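Local coordinates for protein blood group a-and b-cleaving endo-beta-galactosidase (Streptococcus pneumoniae, PDB 2YGL) that probably binds host carbohydrates through two tandem CBM51 modules of a family 98 glycoside hydrolase that cleaves blood group A and B antigens, at residues D99-E107 / S117-Y128; I108-Y116 / Q133-Q141. All coordinates share one frame; numbering follows the deposited sequence.

Contact 1 of 2, residues D99-E107 / S117-Y128; sequences DHAVVDRIE and SSSVTNPEGFRY. With CA (calcium ion), chain C.
A chi1 of 62° sets the Ser-118 hydroxyl between its own backbone N and carbonyl carbon, facing Ile-106, while the Arg-127 chain, bent at chi2 (-70°), folds its guanidinium back over Val-102. Both contacts belong to an irregular antiparallel pairing in the beta-sandwich of the first CBM51 module, where strand 105-110 runs out of a calcium-bound loop. Ile-106 N gives a nearly straight bond to Ser-118 OG (2.9 Å, 176°), and Ser-118 N returns one to Ile-106 O, so a side chain completes an exchange that a sheet would make with backbone atoms alone. Asp-104 and Arg-105 form a classic bulge against Phe-151 of the neighbouring strand 145-151. Water 3 joins the segments, giving protons to Asp-104 O and Asn-122 O and accepting one from Ser-118 OG. Beyond it Val-103 and Phe-126 form a single bridge with two backbone bonds, and Gly-125 CA makes a CA-H...O approach to Val-103 O at 3.1 Å. On the buried side Phe-126 CE1 lies 3.8 Å from Ile-106 CD1. Val-102 CG1 sits over one face of the Arg-127 guanidinium, off toward its rim, 3.5 Å from NH1; that nitrogen also donates to Glu-124 O. Val-102 thus packs its side chain on Arg-127 while its carbonyl O binds the calcium ion at 2.2 Å, with Ala-152, His-155, Asp-159 and waters 1 and 6 as the other ligands.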
loop_
_atom_site.group_PDB
_atom_site.type_symbol
_atom_site.label_atom_id
_atom_site.label_comp_id
_atom_site.label_asym_id
_atom_site.label_seq_id
_atom_site.Cartn_x
_atom_site.Cartn_y
_atom_site.Cartn_z
ATOM N N ASP A 99 -6.199 -34.092 -32.072
ATOM C CA ASP A 99 -6.685 -32.738 -32.364
ATOM C C ASP A 99 -7.442 -32.136 -31.171
ATOM O O ASP A 99 -7.820 -30.962 -31.185
ATOM C CB ASP A 99 -7.544 -32.714 -33.642
ATOM C CG ASP A 99 -8.698 -33.708 -33.607
ATOM O OD1 ASP A 99 -8.929 -34.346 -32.560
ATOM O OD2 ASP A 99 -9.387 -33.852 -34.639
ATOM N N HIS A 100 -7.659 -32.958 -30.145
ATOM C CA HIS A 100 -8.248 -32.521 -28.883
ATOM C C HIS A 100 -7.138 -32.134 -27.908
ATOM O O HIS A 100 -6.036 -32.681 -27.975
ATOM C CB HIS A 100 -9.112 -33.636 -28.289
ATOM C CG HIS A 100 -10.440 -33.801 -28.963
ATOM N ND1 HIS A 100 -11.630 -33.812 -28.267
ATOM C CD2 HIS A 100 -10.767 -33.955 -30.268
ATOM C CE1 HIS A 100 -12.632 -33.970 -29.113
ATOM N NE2 HIS A 100 -12.136 -34.056 -30.334
ATOM N N ALA A 101 -7.439 -31.196 -27.009
ATOM C CA ALA A 101 -6.469 -30.658 -26.041
ATOM C C ALA A 101 -5.217 -30.063 -26.709
ATOM O O ALA A 101 -4.083 -30.439 -26.394
ATOM C CB ALA A 101 -6.094 -31.714 -24.983
ATOM N N VAL A 102 -5.442 -29.138 -27.638
ATOM C CA VAL A 102 -4.357 -28.454 -28.344
ATOM C C VAL A 102 -4.573 -26.949 -28.223
ATOM O O VAL A 102 -5.458 -26.381 -28.867
ATOM C CB VAL A 102 -4.262 -28.890 -29.833
ATOM C CG1 VAL A 102 -3.180 -28.101 -30.571
ATOM C CG2 VAL A 102 -3.984 -30.387 -29.940
ATOM N N VAL A 103 -3.770 -26.317 -27.376
ATOM C CA VAL A 103 -3.887 -24.887 -27.113
ATOM C C VAL A 103 -2.681 -24.169 -27.707
ATOM O O VAL A 103 -1.538 -24.454 -27.345
ATOM C CB VAL A 103 -4.025 -24.599 -25.594
ATOM C CG1 VAL A 103 -3.888 -23.103 -25.291
ATOM C CG2 VAL A 103 -5.361 -25.129 -25.081
ATOM N N ASP A 104 -2.951 -23.250 -28.629
ATOM C CA ASP A 104 -1.900 -22.528 -29.339
ATOM C C ASP A 104 -1.111 -21.589 -28.428
ATOM O O ASP A 104 0.116 -21.561 -28.481
ATOM C CB ASP A 104 -2.486 -21.749 -30.524
ATOM C CG ASP A 104 -2.721 -22.623 -31.753
ATOM O OD1 ASP A 104 -2.749 -23.871 -31.629
ATOM O OD2 ASP A 104 -2.885 -22.051 -32.854
ATOM N N ARG A 105 -1.819 -20.843 -27.582
ATOM C CA ARG A 105 -1.206 -19.766 -26.812
ATOM C C ARG A 105 -2.043 -19.362 -25.597
ATOM O O ARG A 105 -3.273 -19.356 -25.649
ATOM C CB ARG A 105 -1.013 -18.551 -27.724
ATOM C CG ARG A 105 0.012 -17.547 -27.255
ATOM C CD ARG A 105 0.394 -16.592 -28.382
ATOM N NE ARG A 105 -0.660 -15.639 -28.725
ATOM C CZ ARG A 105 -1.464 -15.743 -29.783
ATOM N NH1 ARG A 105 -1.355 -16.765 -30.621
ATOM N NH2 ARG A 105 -2.378 -14.814 -30.009
ATOM N N ILE A 106 -1.358 -19.029 -24.505
ATOM C CA ILE A 106 -1.986 -18.394 -23.350
ATOM C C ILE A 106 -1.253 -17.085 -23.059
ATOM O O ILE A 106 -0.021 -17.060 -22.982
ATOM C CB ILE A 106 -1.983 -19.308 -22.090
ATOM C CG1 ILE A 106 -2.793 -20.587 -22.347
ATOM C CG2 ILE A 106 -2.548 -18.557 -20.874
ATOM C CD1 ILE A 106 -2.607 -21.677 -21.293
ATOM N N GLU A 107 -2.014 -16.005 -22.906
ATOM C CA GLU A 107 -1.440 -14.695 -22.620
ATOM C C GLU A 107 -2.059 -14.041 -21.392
ATOM O O GLU A 107 -3.213 -14.302 -21.046
ATOM C CB GLU A 107 -1.610 -13.754 -23.816
ATOM C CG GLU A 107 -0.783 -14.110 -25.039
ATOM C CD GLU A 107 -1.117 -13.242 -26.244
ATOM O OE1 GLU A 107 -2.124 -12.500 -26.203
ATOM O OE2 GLU A 107 -0.365 -13.308 -27.241
ATOM N N SER A 117 3.396 -14.095 -22.374
ATOM C CA SER A 117 2.968 -14.948 -23.473
ATOM C C SER A 117 3.679 -16.291 -23.387
ATOM O O SER A 117 4.890 -16.345 -23.166
ATOM C CB SER A 117 3.251 -14.288 -24.824
ATOM O OG SER A 117 2.802 -15.112 -25.887
ATOM N N SER A 118 2.919 -17.369 -23.567
ATOM C CA SER A 118 3.467 -18.724 -23.541
ATOM C C SER A 118 4.293 -19.054 -24.790
ATOM O O SER A 118 4.960 -20.087 -24.837
ATOM C CB SER A 118 2.344 -19.755 -23.358
ATOM O OG SER A 118 1.425 -19.720 -24.438
ATOM N N SER A 119 4.249 -18.171 -25.789
ATOM C CA SER A 119 4.969 -18.356 -27.059
ATOM C C SER A 119 6.479 -18.480 -26.888
ATOM O O SER A 119 7.137 -19.185 -27.654
ATOM C CB SER A 119 4.677 -17.200 -28.015
ATOM O OG SER A 119 3.296 -17.107 -28.287
ATOM N N VAL A 120 7.009 -17.781 -25.887
ATOM C CA VAL A 120 8.445 -17.734 -25.606
ATOM C C VAL A 120 8.999 -19.123 -25.265
ATOM O O VAL A 120 9.967 -19.585 -25.876
ATOM C CB VAL A 120 8.754 -16.718 -24.462
ATOM C CG1 VAL A 120 10.248 -16.678 -24.139
ATOM C CG2 VAL A 120 8.251 -15.329 -24.829
ATOM N N THR A 121 8.367 -19.787 -24.301
ATOM C CA THR A 121 8.818 -21.100 -23.841
ATOM C C THR A 121 8.096 -22.249 -24.553
ATOM O O THR A 121 8.630 -23.354 -24.657
ATOM C CB THR A 121 8.639 -21.252 -22.314
ATOM O OG1 THR A 121 7.254 -21.100 -21.979
ATOM C CG2 THR A 121 9.457 -20.204 -21.561
ATOM N N ASN A 122 6.883 -21.977 -25.034
ATOM C CA ASN A 122 6.046 -22.986 -25.686
ATOM C C ASN A 122 5.511 -22.502 -27.034
ATOM O O ASN A 122 4.319 -22.191 -27.147
ATOM C CB ASN A 122 4.860 -23.371 -24.787
ATOM C CG ASN A 122 5.285 -24.041 -23.492
ATOM O OD1 ASN A 122 5.192 -25.261 -23.356
ATOM N ND2 ASN A 122 5.735 -23.246 -22.529
ATOM N N PRO A 123 6.380 -22.436 -28.065
ATOM C CA PRO A 123 5.953 -21.952 -29.384
ATOM C C PRO A 123 4.867 -22.817 -30.020
ATOM O O PRO A 123 4.031 -22.309 -30.767
ATOM C CB PRO A 123 7.236 -22.021 -30.218
ATOM C CG PRO A 123 8.096 -23.016 -29.514
ATOM C CD PRO A 123 7.808 -22.803 -28.065
ATOM N N GLU A 124 4.887 -24.114 -29.722
ATOM C CA GLU A 124 3.898 -25.052 -30.253
ATOM C C GLU A 124 2.646 -25.120 -29.369
ATOM O O GLU A 124 1.643 -25.739 -29.738
ATOM C CB GLU A 124 4.525 -26.442 -30.486
ATOM C CG GLU A 124 5.016 -27.199 -29.236
ATOM C CD GLU A 124 6.269 -26.602 -28.601
ATOM O OE1 GLU A 124 6.140 -25.631 -27.824
ATOM O OE2 GLU A 124 7.385 -27.107 -28.873
ATOM N N GLY A 125 2.712 -24.466 -28.210
ATOM C CA GLY A 125 1.568 -24.346 -27.310
ATOM C C GLY A 125 1.488 -25.426 -26.248
ATOM O O GLY A 125 2.511 -25.948 -25.805
ATOM N N PHE A 126 0.264 -25.754 -25.837
ATOM C CA PHE A 126 0.036 -26.777 -24.815
ATOM C C PHE A 126 -0.702 -27.985 -25.370
ATOM O O PHE A 126 -1.646 -27.847 -26.149
ATOM C CB PHE A 126 -0.733 -26.205 -23.618
ATOM C CG PHE A 126 0.055 -25.216 -22.801
ATOM C CD1 PHE A 126 0.058 -23.862 -23.135
ATOM C CD2 PHE A 126 0.794 -25.635 -21.699
ATOM C CE1 PHE A 126 0.788 -22.945 -22.384
ATOM C CE2 PHE A 126 1.528 -24.725 -20.939
ATOM C CZ PHE A 126 1.524 -23.379 -21.280
ATOM N N ARG A 127 -0.246 -29.164 -24.958
ATOM C CA ARG A 127 -0.928 -30.427 -25.224
ATOM C C ARG A 127 -1.380 -31.024 -23.892
ATOM O O ARG A 127 -1.090 -30.467 -22.830
ATOM C CB ARG A 127 0.004 -31.404 -25.953
ATOM C CG ARG A 127 0.595 -30.887 -27.263
ATOM C CD ARG A 127 -0.453 -30.772 -28.363
ATOM N NE ARG A 127 0.136 -30.359 -29.640
ATOM C CZ ARG A 127 0.348 -29.096 -30.006
ATOM N NH1 ARG A 127 0.022 -28.085 -29.200
ATOM N NH2 ARG A 127 0.890 -28.840 -31.188
ATOM N N TYR A 128 -2.077 -32.158 -23.953
ATOM C CA TYR A 128 -2.646 -32.798 -22.767
ATOM C C TYR A 128 -1.586 -33.133 -21.716
ATOM O O TYR A 128 -1.868 -33.112 -20.519
ATOM C CB TYR A 128 -3.410 -34.071 -23.161
ATOM C CG TYR A 128 -2.530 -35.295 -23.265
ATOM C CD1 TYR A 128 -1.758 -35.527 -24.403
ATOM C CD2 TYR A 128 -2.446 -36.208 -22.210
ATOM C CE1 TYR A 128 -0.934 -36.640 -24.498
ATOM C CE2 TYR A 128 -1.623 -37.325 -22.293
ATOM C CZ TYR A 128 -0.872 -37.533 -23.441
ATOM O OH TYR A 128 -0.055 -38.631 -23.533
HETATM CA CA CA C . -7.430 -26.314 -29.755
HETATM O O HOH W 1 -8.259 -28.557 -29.714
HETATM O O HOH W 2 -3.123 -32.942 -26.384
HETATM O O HOH W 3 2.112 -20.871 -26.776
HETATM O O HOH W 4 1.223 -22.378 -30.821
HETATM O O HOH W 5 -0.689 -25.627 -31.292
HETATM O O HOH W 6 -6.758 -26.869 -31.841
#

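Contact 2 of 2, residues I108-Y116 / Q133-Q141; sequences IEIDGKVVY and QFISVTIPQ
Ile-135 lies across the Tyr-116 ring, its CG1 almost exactly over the centre, 3.7 Å from the centroid and 7° off the ring normal. This CH-pi contact is the tight part of a face-to-face packing between the two sheets of the beta-sandwich, with no hydrogen bond from one segment to the other. With CG anti to the backbone N (chi1 169°), the tyrosine extends its ring along strand 133-138. Ile-135 CD1 reaches the CD1-CE1 side of the ring, 3.6 Å from Tyr-116 CE1, and also touches Ile-108 CG1. The buried Tyr-116 OH has no hydrogen-bonding partner in the model; its neighbour across the contact is Gln-133 CB, at 3.9 Å. Val-137 CG1 packs against Tyr-116 CB and lies 3.4 Å from Val-115 O. Ile-110 CD1 is packed closely too, 3.8 Å from Ile-139 CG1.

Looser are Val-115 CG2 and Val-137 CG2, 4.2 Å apart, and Ile-110 CD1 and Pro-140 CD, at 4.3 Å. Pro-140 is exposed, as are Phe-134, Ser-136 and Thr-138, which point away from the hairpin. A classic bulge, in which Val-115 and Tyr-116 both face Ile-108, directs both side chains toward strand 133-138. The hairpin ends one sheet, with strand 145-151 beside strand 105-110; in the other, strand 133-138 pairs with strand 82-87, while Phe-163 and Leu-168 of strand 160-171 fill in beside Ile-108 and Ile-139.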
loop_
_atom_site.group_PDB
_atom_site.type_symbol
_atom_site.label_atom_id
_atom_site.label_comp_id
_atom_site.label_asym_id
_atom_site.label_seq_id
_atom_site.Cartn_x
_atom_site.Cartn_y
_atom_site.Cartn_z
ATOM N N ILE A 108 -1.268 -13.193 -20.736
ATOM C CA ILE A 108 -1.771 -12.293 -19.707
ATOM C C ILE A 108 -1.552 -10.865 -20.192
ATOM O O ILE A 108 -0.451 -10.502 -20.618
ATOM C CB ILE A 108 -1.097 -12.524 -18.327
ATOM C CG1 ILE A 108 -1.243 -13.990 -17.875
ATOM C CG2 ILE A 108 -1.653 -11.557 -17.272
ATOM C CD1 ILE A 108 -2.686 -14.475 -17.664
ATOM N N GLU A 109 -2.618 -10.073 -20.140
ATOM C CA GLU A 109 -2.617 -8.713 -20.655
ATOM C C GLU A 109 -3.046 -7.743 -19.561
ATOM O O GLU A 109 -4.005 -8.007 -18.831
ATOM C CB GLU A 109 -3.571 -8.625 -21.849
ATOM C CG GLU A 109 -3.582 -7.298 -22.590
ATOM C CD GLU A 109 -4.446 -7.344 -23.840
ATOM O OE1 GLU A 109 -4.138 -8.136 -24.756
ATOM O OE2 GLU A 109 -5.437 -6.589 -23.906
ATOM N N ILE A 110 -2.321 -6.632 -19.441
ATOM C CA ILE A 110 -2.698 -5.548 -18.532
ATOM C C ILE A 110 -2.806 -4.241 -19.312
ATOM O O ILE A 110 -1.825 -3.783 -19.908
ATOM C CB ILE A 110 -1.703 -5.385 -17.350
ATOM C CG1 ILE A 110 -1.657 -6.656 -16.495
ATOM C CG2 ILE A 110 -2.085 -4.172 -16.491
ATOM C CD1 ILE A 110 -0.500 -6.707 -15.505
ATOM N N ASP A 111 -4.008 -3.664 -19.311
ATOM C CA ASP A 111 -4.299 -2.388 -19.981
ATOM C C ASP A 111 -3.784 -2.314 -21.425
ATOM O O ASP A 111 -3.166 -1.326 -21.826
ATOM C CB ASP A 111 -3.774 -1.204 -19.151
ATOM C CG ASP A 111 -4.383 -1.144 -17.759
ATOM O OD1 ASP A 111 -5.573 -1.490 -17.594
ATOM O OD2 ASP A 111 -3.666 -0.735 -16.822
ATOM N N GLY A 112 -4.040 -3.368 -22.195
ATOM C CA GLY A 112 -3.662 -3.418 -23.605
ATOM C C GLY A 112 -2.255 -3.920 -23.877
ATOM O O GLY A 112 -1.870 -4.087 -25.036
ATOM N N LYS A 113 -1.490 -4.159 -22.814
ATOM C CA LYS A 113 -0.110 -4.632 -22.932
ATOM C C LYS A 113 0.019 -6.106 -22.557
ATOM O O LYS A 113 -0.351 -6.503 -21.452
ATOM C CB LYS A 113 0.824 -3.797 -22.044
ATOM C CG LYS A 113 1.566 -2.668 -22.754
ATOM C CD LYS A 113 0.663 -1.486 -23.069
ATOM C CE LYS A 113 1.469 -0.307 -23.580
ATOM N NZ LYS A 113 0.586 0.824 -23.969
ATOM N N VAL A 114 0.552 -6.906 -23.478
ATOM C CA VAL A 114 0.863 -8.306 -23.197
ATOM C C VAL A 114 2.024 -8.361 -22.206
ATOM O O VAL A 114 3.147 -7.968 -22.530
ATOM C CB VAL A 114 1.212 -9.098 -24.487
ATOM C CG1 VAL A 114 1.656 -10.520 -24.153
ATOM C CG2 VAL A 114 0.023 -9.119 -25.441
ATOM N N VAL A 115 1.741 -8.834 -20.997
ATOM C CA VAL A 115 2.761 -8.906 -19.946
ATOM C C VAL A 115 3.321 -10.319 -19.766
ATOM O O VAL A 115 4.362 -10.508 -19.133
ATOM C CB VAL A 115 2.274 -8.305 -18.599
ATOM C CG1 VAL A 115 2.118 -6.791 -18.724
ATOM C CG2 VAL A 115 0.973 -8.956 -18.131
ATOM N N TYR A 116 2.619 -11.298 -20.331
ATOM C CA TYR A 116 3.117 -12.665 -20.443
ATOM C C TYR A 116 2.546 -13.341 -21.684
ATOM O O TYR A 116 1.364 -13.186 -22.002
ATOM C CB TYR A 116 2.792 -13.499 -19.195
ATOM C CG TYR A 116 3.068 -14.980 -19.387
ATOM C CD1 TYR A 116 2.091 -15.830 -19.913
ATOM C CD2 TYR A 116 4.310 -15.525 -19.070
ATOM C CE1 TYR A 116 2.344 -17.185 -20.109
ATOM C CE2 TYR A 116 4.572 -16.878 -19.262
ATOM C CZ TYR A 116 3.584 -17.698 -19.781
ATOM O OH TYR A 116 3.832 -19.035 -19.973
ATOM N N GLN A 133 3.171 -24.271 -16.691
ATOM C CA GLN A 133 4.050 -23.107 -16.626
ATOM C C GLN A 133 3.594 -22.182 -15.505
ATOM O O GLN A 133 2.397 -21.920 -15.359
ATOM C CB GLN A 133 4.064 -22.346 -17.957
ATOM C CG GLN A 133 4.780 -23.066 -19.102
ATOM C CD GLN A 133 6.297 -23.065 -18.959
ATOM O OE1 GLN A 133 6.872 -22.240 -18.248
ATOM N NE2 GLN A 133 6.951 -23.989 -19.649
ATOM N N PHE A 134 4.552 -21.698 -14.716
ATOM C CA PHE A 134 4.280 -20.748 -13.640
ATOM C C PHE A 134 4.470 -19.320 -14.136
ATOM O O PHE A 134 5.510 -18.988 -14.712
ATOM C CB PHE A 134 5.187 -21.022 -12.431
ATOM C CG PHE A 134 4.993 -20.062 -11.281
ATOM C CD1 PHE A 134 3.804 -20.051 -10.552
ATOM C CD2 PHE A 134 6.009 -19.183 -10.915
ATOM C CE1 PHE A 134 3.626 -19.170 -9.487
ATOM C CE2 PHE A 134 5.843 -18.297 -9.849
ATOM C CZ PHE A 134 4.648 -18.291 -9.133
ATOM N N ILE A 135 3.457 -18.488 -13.920
ATOM C CA ILE A 135 3.500 -17.084 -14.307
ATOM C C ILE A 135 3.662 -16.211 -13.066
ATOM O O ILE A 135 2.944 -16.383 -12.075
ATOM C CB ILE A 135 2.215 -16.644 -15.072
ATOM C CG1 ILE A 135 1.988 -17.508 -16.317
ATOM C CG2 ILE A 135 2.290 -15.161 -15.458
ATOM C CD1 ILE A 135 0.635 -17.296 -16.971
ATOM N N SER A 136 4.617 -15.288 -13.126
ATOM C CA SER A 136 4.765 -14.254 -12.112
ATOM C C SER A 136 5.111 -12.936 -12.798
ATOM O O SER A 136 6.234 -12.745 -13.272
ATOM C CB SER A 136 5.829 -14.639 -11.083
ATOM O OG SER A 136 5.774 -13.779 -9.960
ATOM N N VAL A 137 4.126 -12.045 -12.877
ATOM C CA VAL A 137 4.308 -10.747 -13.527
ATOM C C VAL A 137 4.065 -9.586 -12.568
ATOM O O VAL A 137 3.204 -9.663 -11.688
ATOM C CB VAL A 137 3.414 -10.578 -14.793
ATOM C CG1 VAL A 137 3.924 -11.450 -15.933
ATOM C CG2 VAL A 137 1.947 -10.873 -14.487
ATOM N N THR A 138 4.835 -8.516 -12.750
ATOM C CA THR A 138 4.664 -7.290 -11.980
ATOM C C THR A 138 3.476 -6.501 -12.531
ATOM O O THR A 138 3.290 -6.404 -13.745
ATOM C CB THR A 138 5.942 -6.415 -12.014
ATOM O OG1 THR A 138 7.090 -7.227 -11.741
ATOM C CG2 THR A 138 5.872 -5.302 -10.975
ATOM N N ILE A 139 2.668 -5.959 -11.627
ATOM C CA ILE A 139 1.546 -5.105 -11.995
ATOM C C ILE A 139 1.935 -3.643 -11.760
ATOM O O ILE A 139 2.379 -3.293 -10.661
ATOM C CB ILE A 139 0.270 -5.483 -11.197
ATOM C CG1 ILE A 139 -0.277 -6.826 -11.691
ATOM C CG2 ILE A 139 -0.800 -4.399 -11.306
ATOM C CD1 ILE A 139 -1.302 -7.453 -10.772
ATOM N N PRO A 140 1.791 -2.789 -12.796
ATOM C CA PRO A 140 2.068 -1.355 -12.662
ATOM C C PRO A 140 1.120 -0.705 -11.661
ATOM O O PRO A 140 -0.046 -1.094 -11.576
ATOM C CB PRO A 140 1.805 -0.811 -14.072
ATOM C CG PRO A 140 1.915 -1.995 -14.970
ATOM C CD PRO A 140 1.379 -3.134 -14.169
ATOM N N GLN A 141 1.623 0.275 -10.911
ATOM C CA GLN A 141 0.854 0.926 -9.843
ATOM C C GLN A 141 -0.456 1.526 -10.350
ATOM O O GLN A 141 -1.451 1.574 -9.623
ATOM C CB GLN A 141 1.705 2.005 -9.159
ATOM C CG GLN A 141 1.174 2.462 -7.798
ATOM C CD GLN A 141 2.025 3.553 -7.156
ATOM O OE1 GLN A 141 3.048 3.974 -7.706
ATOM N NE2 GLN A 141 1.602 4.014 -5.982
#

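Overall arrangement
Contacts 1 and 2 follow one another along the same hairpin, sharing strand 105-110, and their centres are about 17 Å apart. Their segments alternate in the chain: 99-107 leads into 108-116, and 117-128 lies between that hairpin and strand 133-138. The two meet where Ile-106 O lies 3.7 Å from Tyr-116 CE1. Contact 1 joins the open end of the hairpin to the calcium-bound loop through Val-102, whereas contact 2 holds no calcium ligand and joins the two sheets of the sandwich. A second meeting point lies across the connection, where Thr-121 and Asn-122 of contact 1 touch Gln-133, at the start of strand 133-138 in contact 2.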